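Local atomic coordinates of yncA (Salmonella typhimurium, PDB entry 3DR6), a protein that probably transfers an acetyl group from acetyl-coenzyme A to an acceptor substrate, as a putative acetyltransferase of the GNAT family. Residues C[52-57]-C[112-117]; C[67-72]-C[101-106]; C[22-27]-C[87-92]; C[56-59]-C[64-67]. All coordinates share one frame; numbering follows the deposited sequence. Where two conformers were deposited one is given.

Interaction 1 (C[52-57]-C[112-117])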
loop_
_atom_site.group_PDB
_atom_site.type_symbol
_atom_site.label_atom_id
_atom_site.label_comp_id
_atom_site.label_asym_id
_atom_site.label_seq_id
_atom_site.Cartn_x
_atom_site.Cartn_y
_atom_site.Cartn_z
ATOM N N LEU C 52 -12.938 13.736 1.414
ATOM C CA LEU C 52 -11.498 13.918 1.183
ATOM C C LEU C 52 -11.195 14.943 0.083
ATOM O O LEU C 52 -10.041 15.327 -0.114
ATOM C CB LEU C 52 -10.827 12.581 0.839
ATOM C CG LEU C 52 -10.679 11.478 1.887
ATOM C CD1 LEU C 52 -10.108 10.245 1.229
ATOM C CD2 LEU C 52 -9.782 11.907 3.036
ATOM N N GLY C 53 -12.226 15.393 -0.632
ATOM C CA GLY C 53 -12.037 16.245 -1.808
ATOM C C GLY C 53 -11.527 15.472 -3.034
ATOM O O GLY C 53 -11.002 16.068 -3.974
ATOM N N TYR C 54 -11.673 14.149 -3.022
ATOM C CA TYR C 54 -11.200 13.331 -4.147
ATOM C C TYR C 54 -12.298 13.088 -5.190
ATOM O O TYR C 54 -13.479 13.011 -4.835
ATOM C CB TYR C 54 -10.592 12.016 -3.675
ATOM C CG TYR C 54 -9.323 12.168 -2.863
ATOM C CD1 TYR C 54 -8.683 13.411 -2.727
ATOM C CD2 TYR C 54 -8.744 11.064 -2.242
ATOM C CE1 TYR C 54 -7.509 13.543 -1.962
ATOM C CE2 TYR C 54 -7.574 11.185 -1.479
ATOM C CZ TYR C 54 -6.965 12.422 -1.352
ATOM O OH TYR C 54 -5.816 12.539 -0.603
ATOM N N PRO C 55 -11.904 12.971 -6.470
ATOM C CA PRO C 55 -12.912 12.928 -7.526
ATOM C C PRO C 55 -13.503 11.538 -7.714
ATOM O O PRO C 55 -12.812 10.515 -7.534
ATOM C CB PRO C 55 -12.134 13.376 -8.766
ATOM C CG PRO C 55 -10.719 12.796 -8.521
ATOM C CD PRO C 55 -10.525 12.865 -7.008
ATOM N N VAL C 56 -14.796 11.506 -8.036
ATOM C CA VAL C 56 -15.421 10.310 -8.579
ATOM C C VAL C 56 -15.994 10.756 -9.924
ATOM O O VAL C 56 -16.841 11.660 -9.972
ATOM C CB VAL C 56 -16.508 9.701 -7.635
ATOM C CG1 VAL C 56 -17.097 8.422 -8.247
ATOM C CG2 VAL C 56 -15.920 9.383 -6.234
ATOM N N LEU C 57 -15.477 10.179 -11.010
ATOM C CA LEU C 57 -15.910 10.524 -12.374
ATOM C C LEU C 57 -16.744 9.391 -12.954
ATOM O O LEU C 57 -16.530 8.220 -12.619
ATOM C CB LEU C 57 -14.704 10.734 -13.288
ATOM C CG LEU C 57 -13.666 11.781 -12.853
ATOM C CD1 LEU C 57 -12.416 11.668 -13.712
ATOM C CD2 LEU C 57 -14.249 13.191 -12.879
ATOM N N ARG C 112 -3.883 16.726 -10.351
ATOM C CA ARG C 112 -3.126 17.990 -10.291
ATOM C C ARG C 112 -3.865 19.094 -9.504
ATOM O O ARG C 112 -3.246 19.834 -8.743
ATOM C CB ARG C 112 -2.742 18.481 -11.689
ATOM C CG ARG C 112 -1.759 17.531 -12.402
ATOM C CD ARG C 112 -0.901 18.280 -13.464
ATOM N NE ARG C 112 -0.022 17.317 -14.132
ATOM C CZ ARG C 112 -0.384 16.562 -15.177
ATOM N NH1 ARG C 112 -1.571 16.688 -15.737
ATOM N NH2 ARG C 112 0.471 15.689 -15.683
ATOM N N ARG C 113 -5.182 19.202 -9.685
ATOM C CA ARG C 113 -5.984 20.177 -8.916
ATOM C C ARG C 113 -5.947 19.930 -7.399
ATOM O O ARG C 113 -6.165 20.858 -6.612
ATOM C CB ARG C 113 -7.438 20.189 -9.415
ATOM C CG ARG C 113 -7.600 20.928 -10.702
ATOM C CD ARG C 113 -8.992 20.750 -11.294
ATOM N NE ARG C 113 -8.941 21.165 -12.692
ATOM C CZ ARG C 113 -9.012 20.347 -13.740
ATOM N NH1 ARG C 113 -8.941 20.852 -14.970
ATOM N NH2 ARG C 113 -9.183 19.041 -13.573
ATOM N N CYS C 114 -5.672 18.689 -7.003
ATOM C CA CYS C 114 -5.564 18.321 -5.598
ATOM C C CYS C 114 -4.104 18.444 -5.116
ATOM O O CYS C 114 -3.799 18.123 -3.959
ATOM C CB CYS C 114 -6.099 16.904 -5.380
ATOM S SG CYS C 114 -7.895 16.763 -5.560
ATOM N N GLY C 115 -3.228 18.930 -6.001
ATOM C CA GLY C 115 -1.784 19.027 -5.734
ATOM C C GLY C 115 -1.025 17.711 -5.618
ATOM O O GLY C 115 0.091 17.681 -5.109
ATOM N N LYS C 116 -1.612 16.612 -6.097
ATOM C CA LYS C 116 -0.956 15.312 -5.939
ATOM C C LYS C 116 0.310 15.252 -6.798
ATOM O O LYS C 116 0.350 15.793 -7.899
ATOM C CB LYS C 116 -1.888 14.144 -6.266
ATOM C CG LYS C 116 -3.118 13.991 -5.318
ATOM C CD LYS C 116 -2.724 14.122 -3.852
ATOM C CE LYS C 116 -3.945 13.959 -2.928
ATOM N NZ LYS C 116 -3.486 14.140 -1.511
ATOM N N HIS C 117 1.350 14.604 -6.272
ATOM C CA HIS C 117 2.681 14.610 -6.918
ATOM C C HIS C 117 2.964 13.374 -7.779
ATOM O O HIS C 117 3.708 13.457 -8.779
ATOM C CB HIS C 117 3.784 14.802 -5.855
ATOM C CG HIS C 117 5.169 14.953 -6.413
ATOM N ND1 HIS C 117 5.533 15.985 -7.246
ATOM C CD2 HIS C 117 6.290 14.207 -6.229
ATOM C CE1 HIS C 117 6.809 15.872 -7.558
ATOM N NE2 HIS C 117 7.300 14.815 -6.944
#
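Tyr54 and Lys116 carry the polar part of this contact, in which the turns that end two helices face each other. The ammonium nitrogen NZ of Lys116 donates a hydrogen bond to OH of Tyr54 at 3.0 Å. The two side chains cross at about a right angle. A bend at the second torsion of Lys116 (chi2 -46°) is followed by an extended outer chain, which delivers NZ to the phenol. Both polar ends have further partners, since Tyr54 OH also bonds to OD1 of Asp73 and Lys116 NZ to the backbone O of Arg81.

The looser contacts gather near the same ring. CE of Lys116 approaches obliquely, 3.7 Å from both CE1 and CZ of Tyr54, while CB of Leu52 lies 3.9 Å above the plane of the Tyr54 ring, over its centre. SG of Cys114 is 3.6 Å from the backbone O of Gly53, with CD1 of Tyr54 more distant at 4.5 Å. Phe71 joins this group, its ring meeting that of Tyr54 and its side chain touching Cys114.

Backbone shape brings the parts together. Gly53 closes helix 39-52 and Gly115 closes helix 99-113, each with positive phi in a Schellman motif; N of Gly115 bonds back to O of Arg112 at 2.9 Å. Chemically, the tyrosine hydroxyl is held between a lysine and a carboxylate. The ammonium group would be expected to polarise the phenol and make it a better donor to Asp73. The chain Lys116–Tyr54–Asp73 joins the turns after two helices to strand 64-73.

Interaction 2 (C[67-72]-C[101-106])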
loop_
_atom_site.group_PDB
_atom_site.type_symbol
_atom_site.label_atom_id
_atom_site.label_comp_id
_atom_site.label_asym_id
_atom_site.label_seq_id
_atom_site.Cartn_x
_atom_site.Cartn_y
_atom_site.Cartn_z
ATOM N N GLY C 67 -18.784 3.640 -17.395
ATOM C CA GLY C 67 -17.534 3.457 -16.660
ATOM C C GLY C 67 -17.415 4.462 -15.538
ATOM O O GLY C 67 -18.163 5.439 -15.482
ATOM N N TYR C 68 -16.467 4.230 -14.638
ATOM C CA TYR C 68 -16.194 5.203 -13.604
ATOM C C TYR C 68 -14.722 5.172 -13.196
ATOM O O TYR C 68 -13.998 4.189 -13.462
ATOM C CB TYR C 68 -17.121 5.013 -12.388
ATOM C CG TYR C 68 -16.733 3.910 -11.408
ATOM C CD1 TYR C 68 -17.178 2.592 -11.590
ATOM C CD2 TYR C 68 -15.949 4.193 -10.281
ATOM C CE1 TYR C 68 -16.846 1.594 -10.694
ATOM C CE2 TYR C 68 -15.607 3.188 -9.371
ATOM C CZ TYR C 68 -16.057 1.898 -9.585
ATOM O OH TYR C 68 -15.727 0.902 -8.680
ATOM N N ALA C 69 -14.289 6.257 -12.563
ATOM C CA ALA C 69 -12.889 6.399 -12.141
ATOM C C ALA C 69 -12.815 7.207 -10.852
ATOM O O ALA C 69 -13.630 8.113 -10.612
ATOM C CB ALA C 69 -12.063 7.057 -13.233
ATOM N N SER C 70 -11.841 6.867 -10.021
ATOM C CA SER C 70 -11.584 7.635 -8.796
ATOM C C SER C 70 -10.118 7.454 -8.420
ATOM O O SER C 70 -9.415 6.649 -9.039
ATOM C CB SER C 70 -12.490 7.140 -7.653
ATOM O OG SER C 70 -12.442 8.040 -6.548
ATOM N N PHE C 71 -9.656 8.211 -7.431
ATOM C CA PHE C 71 -8.411 7.844 -6.764
ATOM C C PHE C 71 -8.555 8.002 -5.270
ATOM O O PHE C 71 -9.436 8.757 -4.775
ATOM C CB PHE C 71 -7.190 8.597 -7.329
ATOM C CG PHE C 71 -7.229 10.099 -7.153
ATOM C CD1 PHE C 71 -7.075 10.672 -5.884
ATOM C CD2 PHE C 71 -7.359 10.937 -8.272
ATOM C CE1 PHE C 71 -7.076 12.073 -5.715
ATOM C CE2 PHE C 71 -7.357 12.351 -8.121
ATOM C CZ PHE C 71 -7.221 12.911 -6.833
ATOM N N GLY C 72 -7.695 7.283 -4.563
ATOM C CA GLY C 72 -7.552 7.429 -3.123
ATOM C C GLY C 72 -6.099 7.438 -2.713
ATOM O O GLY C 72 -5.200 7.302 -3.547
ATOM N N ARG C 101 -8.920 4.991 -21.050
ATOM C CA ARG C 101 -7.855 5.992 -21.212
ATOM C C ARG C 101 -8.413 7.402 -21.015
ATOM O O ARG C 101 -7.782 8.260 -20.395
ATOM C CB ARG C 101 -7.200 5.870 -22.590
ATOM C CG ARG C 101 -5.910 6.699 -22.713
ATOM C CD ARG C 101 -5.359 6.737 -24.133
ATOM N NE ARG C 101 -4.037 7.383 -24.155
ATOM C CZ ARG C 101 -3.812 8.690 -24.040
ATOM N NH1 ARG C 101 -4.810 9.564 -23.881
ATOM N NH2 ARG C 101 -2.562 9.140 -24.068
ATOM N N LYS C 102 -9.599 7.646 -21.568
ATOM C CA LYS C 102 -10.247 8.958 -21.436
ATOM C C LYS C 102 -10.580 9.298 -19.975
ATOM O O LYS C 102 -10.361 10.434 -19.533
ATOM C CB LYS C 102 -11.497 9.024 -22.311
ATOM C CG LYS C 102 -11.159 9.053 -23.826
ATOM C CD LYS C 102 -12.408 9.061 -24.696
ATOM C CE LYS C 102 -12.016 9.175 -26.165
ATOM N NZ LYS C 102 -13.181 8.965 -27.096
ATOM N N LEU C 103 -11.125 8.314 -19.247
ATOM C CA LEU C 103 -11.360 8.439 -17.809
ATOM C C LEU C 103 -10.065 8.741 -17.057
ATOM O O LEU C 103 -10.011 9.648 -16.225
ATOM C CB LEU C 103 -11.990 7.151 -17.245
ATOM C CG LEU C 103 -13.498 7.103 -17.532
ATOM C CD1 LEU C 103 -14.052 5.700 -17.272
ATOM C CD2 LEU C 103 -14.222 8.187 -16.689
ATOM N N LEU C 104 -9.033 7.968 -17.362
ATOM C CA LEU C 104 -7.753 8.113 -16.670
ATOM C C LEU C 104 -7.128 9.493 -16.933
ATOM O O LEU C 104 -6.597 10.112 -16.014
ATOM C CB LEU C 104 -6.793 6.959 -17.001
ATOM C CG LEU C 104 -5.450 7.000 -16.257
ATOM C CD1 LEU C 104 -5.615 7.150 -14.731
ATOM C CD2 LEU C 104 -4.623 5.741 -16.595
ATOM N N SER C 105 -7.228 9.967 -18.177
ATOM C CA SER C 105 -6.701 11.291 -18.537
ATOM C C SER C 105 -7.375 12.382 -17.704
ATOM O O SER C 105 -6.704 13.214 -17.092
ATOM C CB SER C 105 -6.867 11.572 -20.037
ATOM O OG SER C 105 -6.120 12.713 -20.425
ATOM N N ARG C 106 -8.704 12.347 -17.651
ATOM C CA ARG C 106 -9.466 13.305 -16.842
ATOM C C ARG C 106 -9.075 13.215 -15.348
ATOM O O ARG C 106 -8.874 14.248 -14.678
ATOM C CB ARG C 106 -10.964 13.105 -17.031
ATOM C CG ARG C 106 -11.850 13.990 -16.132
ATOM C CD ARG C 106 -11.653 15.509 -16.367
ATOM N NE ARG C 106 -12.372 16.281 -15.347
ATOM C CZ ARG C 106 -13.686 16.541 -15.377
ATOM N NH1 ARG C 106 -14.455 16.108 -16.379
ATOM N NH2 ARG C 106 -14.244 17.239 -14.397
#
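The beta-alpha-beta crossover of the acetyltransferase fold, in which helix 99-113 joins the parallel strands 83-90 and 118-124, lays Leu103 against Ala69 and the backbone of the neighbouring strand 64-73. The segments 67-72 and 101-106 run in roughly the same direction, at 31° to each other, and their axes come within 8.4 Å. The fit is close because the residue at the point of nearest approach on the strand is small: the CA atoms of Ala69 and Leu103 are 6.2 Å apart.

Leu103 makes the contact with two different parts of its side chain. Near the helix, its CB meets CB of Ala69 at 4.0 Å, methylene against methyl. Further out, CD1 is carried along the strand to the peptide link between Gly67 and Tyr68, reaching N of Tyr68 at 3.9 Å and C of Gly67 at 4.0 Å. With CG anti to the carbonyl carbon (chi1 -80°), the leucine branch turns to that end of the strand, where Gly67 presents bare backbone and lets the methyl lie directly on the chain.

The surroundings show how the layers are built. Leu103 also touches Val88 on strand 83-90 and Ser59 on strand 56-61, so that one side chain spans three adjacent strands. Tyr68 points away from the helix, and its side chain touches Ile17, Ile20 and Tyr21 of helix 14-27. One strand thus receives a helix on each face, here through Gly67 and Ala69 on one side and Tyr68 on the other, an arrangement typical of the alpha/beta layering of GNAT acetyltransferases.

Interaction 3 (C[22-27]-C[87-92]). With EDO (1,2-ethanediol), chain I.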
loop_
_atom_site.group_PDB
_atom_site.type_symbol
_atom_site.label_atom_id
_atom_site.label_comp_id
_atom_site.label_asym_id
_atom_site.label_seq_id
_atom_site.Cartn_x
_atom_site.Cartn_y
_atom_site.Cartn_z
ATOM N N ASN C 22 -18.987 -4.471 -8.724
ATOM C CA ASN C 22 -19.291 -5.893 -8.503
ATOM C C ASN C 22 -18.888 -6.783 -9.665
ATOM O O ASN C 22 -18.402 -7.893 -9.443
ATOM C CB ASN C 22 -20.777 -6.090 -8.165
ATOM C CG ASN C 22 -21.113 -5.610 -6.765
ATOM O OD1 ASN C 22 -20.222 -5.457 -5.921
ATOM N ND2 ASN C 22 -22.406 -5.378 -6.505
ATOM N N HIS C 23 -19.079 -6.296 -10.889
ATOM C CA HIS C 23 -18.547 -6.996 -12.056
ATOM C C HIS C 23 -17.020 -7.180 -11.944
ATOM O O HIS C 23 -16.502 -8.291 -12.144
ATOM C CB HIS C 23 -18.869 -6.279 -13.366
ATOM C CG HIS C 23 -18.096 -6.823 -14.525
ATOM N ND1 HIS C 23 -16.959 -6.217 -15.013
ATOM C CD2 HIS C 23 -18.236 -7.973 -15.224
ATOM C CE1 HIS C 23 -16.455 -6.953 -15.988
ATOM N NE2 HIS C 23 -17.220 -8.017 -16.144
ATOM N N ALA C 24 -16.319 -6.085 -11.637
ATOM C CA ALA C 24 -14.859 -6.141 -11.492
ATOM C C ALA C 24 -14.485 -7.186 -10.430
ATOM O O ALA C 24 -13.598 -8.024 -10.647
ATOM C CB ALA C 24 -14.314 -4.783 -11.124
ATOM N N VAL C 25 -15.199 -7.149 -9.308
ATOM C CA VAL C 25 -14.958 -8.057 -8.169
ATOM C C VAL C 25 -15.163 -9.536 -8.539
ATOM O O VAL C 25 -14.335 -10.387 -8.211
ATOM C CB VAL C 25 -15.868 -7.677 -6.949
ATOM C CG1 VAL C 25 -15.956 -8.821 -5.924
ATOM C CG2 VAL C 25 -15.370 -6.389 -6.283
ATOM N N LEU C 26 -16.272 -9.842 -9.209
ATOM C CA LEU C 26 -16.612 -11.245 -9.451
ATOM C C LEU C 26 -15.899 -11.845 -10.654
ATOM O O LEU C 26 -15.546 -13.023 -10.643
ATOM C CB LEU C 26 -18.132 -11.400 -9.626
ATOM C CG LEU C 26 -19.049 -11.233 -8.417
ATOM C CD1 LEU C 26 -20.484 -11.293 -8.917
ATOM C CD2 LEU C 26 -18.814 -12.308 -7.339
ATOM N N HIS C 27 -15.695 -11.046 -11.695
ATOM C CA HIS C 27 -15.420 -11.595 -13.016
ATOM C C HIS C 27 -14.098 -11.164 -13.631
ATOM O O HIS C 27 -13.822 -11.487 -14.797
ATOM C CB HIS C 27 -16.607 -11.288 -13.971
ATOM C CG HIS C 27 -17.923 -11.764 -13.441
ATOM N ND1 HIS C 27 -18.175 -13.094 -13.174
ATOM C CD2 HIS C 27 -19.044 -11.088 -13.081
ATOM C CE1 HIS C 27 -19.398 -13.216 -12.684
ATOM N NE2 HIS C 27 -19.944 -12.014 -12.615
ATOM N N SER C 87 -8.416 4.082 -9.547
ATOM C CA SER C 87 -9.201 2.933 -9.925
ATOM C C SER C 87 -10.082 3.392 -11.082
ATOM O O SER C 87 -10.785 4.409 -10.979
ATOM C CB SER C 87 -9.980 2.368 -8.723
ATOM O OG SER C 87 -10.993 3.279 -8.267
ATOM N N VAL C 88 -9.953 2.695 -12.206
ATOM C CA VAL C 88 -10.743 2.984 -13.404
ATOM C C VAL C 88 -11.393 1.675 -13.844
ATOM O O VAL C 88 -10.687 0.690 -14.142
ATOM C CB VAL C 88 -9.847 3.541 -14.542
ATOM C CG1 VAL C 88 -10.637 3.708 -15.815
ATOM C CG2 VAL C 88 -9.215 4.864 -14.134
ATOM N N TYR C 89 -12.722 1.645 -13.870
ATOM C CA TYR C 89 -13.436 0.427 -14.252
ATOM C C TYR C 89 -14.451 0.748 -15.334
ATOM O O TYR C 89 -15.273 1.651 -15.188
ATOM C CB TYR C 89 -14.114 -0.224 -13.031
ATOM C CG TYR C 89 -13.148 -0.554 -11.900
ATOM C CD1 TYR C 89 -12.090 -1.444 -12.102
ATOM C CD2 TYR C 89 -13.292 0.028 -10.641
ATOM C CE1 TYR C 89 -11.171 -1.739 -11.066
ATOM C CE2 TYR C 89 -12.394 -0.271 -9.605
ATOM C CZ TYR C 89 -11.344 -1.155 -9.836
ATOM O OH TYR C 89 -10.442 -1.454 -8.831
ATOM N N VAL C 90 -14.373 0.009 -16.430
ATOM C CA VAL C 90 -15.305 0.159 -17.534
ATOM C C VAL C 90 -16.344 -0.988 -17.499
ATOM O O VAL C 90 -16.021 -2.139 -17.190
ATOM C CB VAL C 90 -14.529 0.237 -18.877
ATOM C CG1 VAL C 90 -15.468 0.264 -20.075
ATOM C CG2 VAL C 90 -13.604 1.489 -18.870
ATOM N N HIS C 91 -17.596 -0.641 -17.785
ATOM C CA HIS C 91 -18.690 -1.598 -17.768
ATOM C C HIS C 91 -18.400 -2.633 -18.869
ATOM O O HIS C 91 -17.953 -2.253 -19.959
ATOM C CB HIS C 91 -19.978 -0.841 -18.052
ATOM C CG HIS C 91 -21.208 -1.687 -17.964
ATOM N ND1 HIS C 91 -21.492 -2.685 -18.871
ATOM C CD2 HIS C 91 -22.234 -1.673 -17.081
ATOM C CE1 HIS C 91 -22.645 -3.251 -18.552
ATOM N NE2 HIS C 91 -23.121 -2.648 -17.475
ATOM N N PRO C 92 -18.666 -3.938 -18.618
ATOM C CA PRO C 92 -18.262 -4.910 -19.638
ATOM C C PRO C 92 -18.968 -4.796 -20.993
ATOM O O PRO C 92 -18.498 -5.387 -21.970
ATOM C CB PRO C 92 -18.554 -6.276 -18.968
ATOM C CG PRO C 92 -19.651 -5.974 -18.031
ATOM C CD PRO C 92 -19.318 -4.599 -17.471
HETATM C C1 EDO I . -14.327 -6.305 -22.744
HETATM O O1 EDO I . -13.208 -6.082 -21.900
HETATM C C2 EDO I . -15.539 -6.053 -21.875
HETATM O O2 EDO I . -16.360 -7.220 -21.896
#
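His23 lays the face of its imidazole over the ring of Pro92, the two side chains coming from opposite directions. CG of Pro92 is 3.7 Å from the centroid of the His23 ring and only 10° off its normal, a CH-pi contact placed almost squarely over the centre. Its neighbours spread the overlap across the ring: CB of Pro92 lies 3.6 Å from NE2 of His23, and CD of Pro92 is 3.8 Å from ND1 of His23. The histidine reaches across because CG stands anti to the backbone N (chi1 168°), which swings the ring off helix 14-27 toward the chain leaving strand 83-90.

One residue further along the helix, Ala24 repeats the theme on a smaller scale. Its CB sits over a face of the Tyr89 ring, displaced toward the rim, with CD1 of Tyr89 the nearest atom at 4.1 Å. Ile20 and Ile31 also touch this tyrosine, so it belongs to a wider apolar layer between the helix and the sheet. A glycerol, probably from the crystallisation liquor, is bound about 5 Å from the Tyr89 side chain.

The backbone O of Pro92 accepts a hydrogen bond of 2.8 Å from O2 of a 1,2-ethanediol molecule, likewise a probable crystallisation additive. Beyond the proline, the chain enters the turn before helix 99-113, the region that in GNAT enzymes forms the pyrophosphate-binding loop for the cofactor, probably here too. Between the two segments ring faces meet aliphatic carbons, so dispersion and the fit of flat faces probably account for most of what they contribute to holding helix 14-27 beside the strand end.

Interaction 4 (C[56-59]-C[64-67])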
loop_
_atom_site.group_PDB
_atom_site.type_symbol
_atom_site.label_atom_id
_atom_site.label_comp_id
_atom_site.label_asym_id
_atom_site.label_seq_id
_atom_site.Cartn_x
_atom_site.Cartn_y
_atom_site.Cartn_z
ATOM N N VAL C 56 -14.796 11.506 -8.036
ATOM C CA VAL C 56 -15.421 10.310 -8.579
ATOM C C VAL C 56 -15.994 10.756 -9.924
ATOM O O VAL C 56 -16.841 11.660 -9.972
ATOM C CB VAL C 56 -16.508 9.701 -7.635
ATOM C CG1 VAL C 56 -17.097 8.422 -8.247
ATOM C CG2 VAL C 56 -15.920 9.383 -6.234
ATOM N N LEU C 57 -15.477 10.179 -11.010
ATOM C CA LEU C 57 -15.910 10.524 -12.374
ATOM C C LEU C 57 -16.744 9.391 -12.954
ATOM O O LEU C 57 -16.530 8.220 -12.619
ATOM C CB LEU C 57 -14.704 10.734 -13.288
ATOM C CG LEU C 57 -13.666 11.781 -12.853
ATOM C CD1 LEU C 57 -12.416 11.668 -13.712
ATOM C CD2 LEU C 57 -14.249 13.191 -12.879
ATOM N N VAL C 58 -17.685 9.733 -13.832
ATOM C CA VAL C 58 -18.339 8.701 -14.635
ATOM C C VAL C 58 -18.219 9.046 -16.106
ATOM O O VAL C 58 -18.236 10.236 -16.468
ATOM C CB VAL C 58 -19.843 8.488 -14.271
ATOM C CG1 VAL C 58 -19.983 7.890 -12.874
ATOM C CG2 VAL C 58 -20.618 9.786 -14.399
ATOM N N SER C 59 -18.107 8.011 -16.949
ATOM C CA SER C 59 -18.382 8.154 -18.377
ATOM C C SER C 59 -19.867 7.850 -18.655
ATOM O O SER C 59 -20.482 6.989 -18.016
ATOM C CB SER C 59 -17.467 7.281 -19.252
ATOM O OG SER C 59 -17.378 5.946 -18.788
ATOM N N VAL C 64 -26.495 6.514 -20.181
ATOM C CA VAL C 64 -26.081 5.293 -19.469
ATOM C C VAL C 64 -24.640 5.468 -18.952
ATOM O O VAL C 64 -23.761 5.928 -19.694
ATOM C CB VAL C 64 -26.204 4.019 -20.363
ATOM C CG1 VAL C 64 -25.676 2.767 -19.627
ATOM C CG2 VAL C 64 -27.679 3.815 -20.839
ATOM N N VAL C 65 -24.419 5.138 -17.682
ATOM C CA VAL C 65 -23.061 5.156 -17.110
ATOM C C VAL C 65 -22.290 3.951 -17.671
ATOM O O VAL C 65 -22.663 2.811 -17.445
ATOM C CB VAL C 65 -23.085 5.151 -15.548
ATOM C CG1 VAL C 65 -21.663 4.978 -14.963
ATOM C CG2 VAL C 65 -23.710 6.460 -15.022
ATOM N N THR C 66 -21.231 4.223 -18.420
ATOM C CA THR C 66 -20.444 3.193 -19.121
ATOM C C THR C 66 -19.124 2.851 -18.416
ATOM O O THR C 66 -18.407 1.900 -18.800
ATOM C CB THR C 66 -20.128 3.654 -20.555
ATOM O OG1 THR C 66 -19.519 4.944 -20.488
ATOM C CG2 THR C 66 -21.402 3.744 -21.411
ATOM N N GLY C 67 -18.784 3.640 -17.395
ATOM C CA GLY C 67 -17.534 3.457 -16.660
ATOM C C GLY C 67 -17.415 4.462 -15.538
ATOM O O GLY C 67 -18.163 5.439 -15.482
#
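Ser59 meets Thr66 and Gly67 through both backbone and side chain. Its N donates to O of Gly67 at 3.0 Å, and its O accepts from N of Thr66 at 2.9 Å with an N-H...O angle of 160°; each donor lies well above the plane of the carbonyl that accepts it. The hydroxyls add a third link, OG of Ser59 and OG1 of Thr66 being hydrogen-bonded at 2.9 Å with either able to donate. Ser59 OG stands between its own backbone N and carbonyl carbon (chi1 47°), which leads it to the threonine.

Next come weaker contacts. CG1 of Val58 packs on CG1 of Val65 at 4.0 Å, the two side chains crossing at about a right angle. Separately, CA of Val65 makes a CA-H...O contact of 3.3 Å to O of Ser59.

The near-helical backbone of Thr66 (psi -9°), followed by an extended Gly67, is consistent with a classic beta bulge, with both residues opposite Ser59. Outside, Leu99 of helix 99-113 touches Thr66, and the backbone of Thr66 bonds to His91. The hydroxyl pair thus gives two buried polar groups a mutual partner where the hairpin appears to depart from regular pairing.

From the N terminus, interaction 3 opens first, on helix 14-27, and closes its loop at the end of strand 83-90. Interaction 1 starts in the turn before strand 56-61 and interaction 4 on that strand, their segments sharing Val56 and Leu57. Interaction 4 closes almost at once as a hairpin nested inside the loop of interaction 3, and ends on Gly67, where interaction 2 begins. Interaction 2 lies within the longer loop of interaction 1, and both cross interaction 3. Of the neighbouring strands 56-61, 64-73 and 83-90, interaction 4 pairs two; interactions 2 and 3 set helices 99-113 and 14-27 against the sheet, and interaction 1 ties the turn after helix 99-113 to the start of strand 56-61.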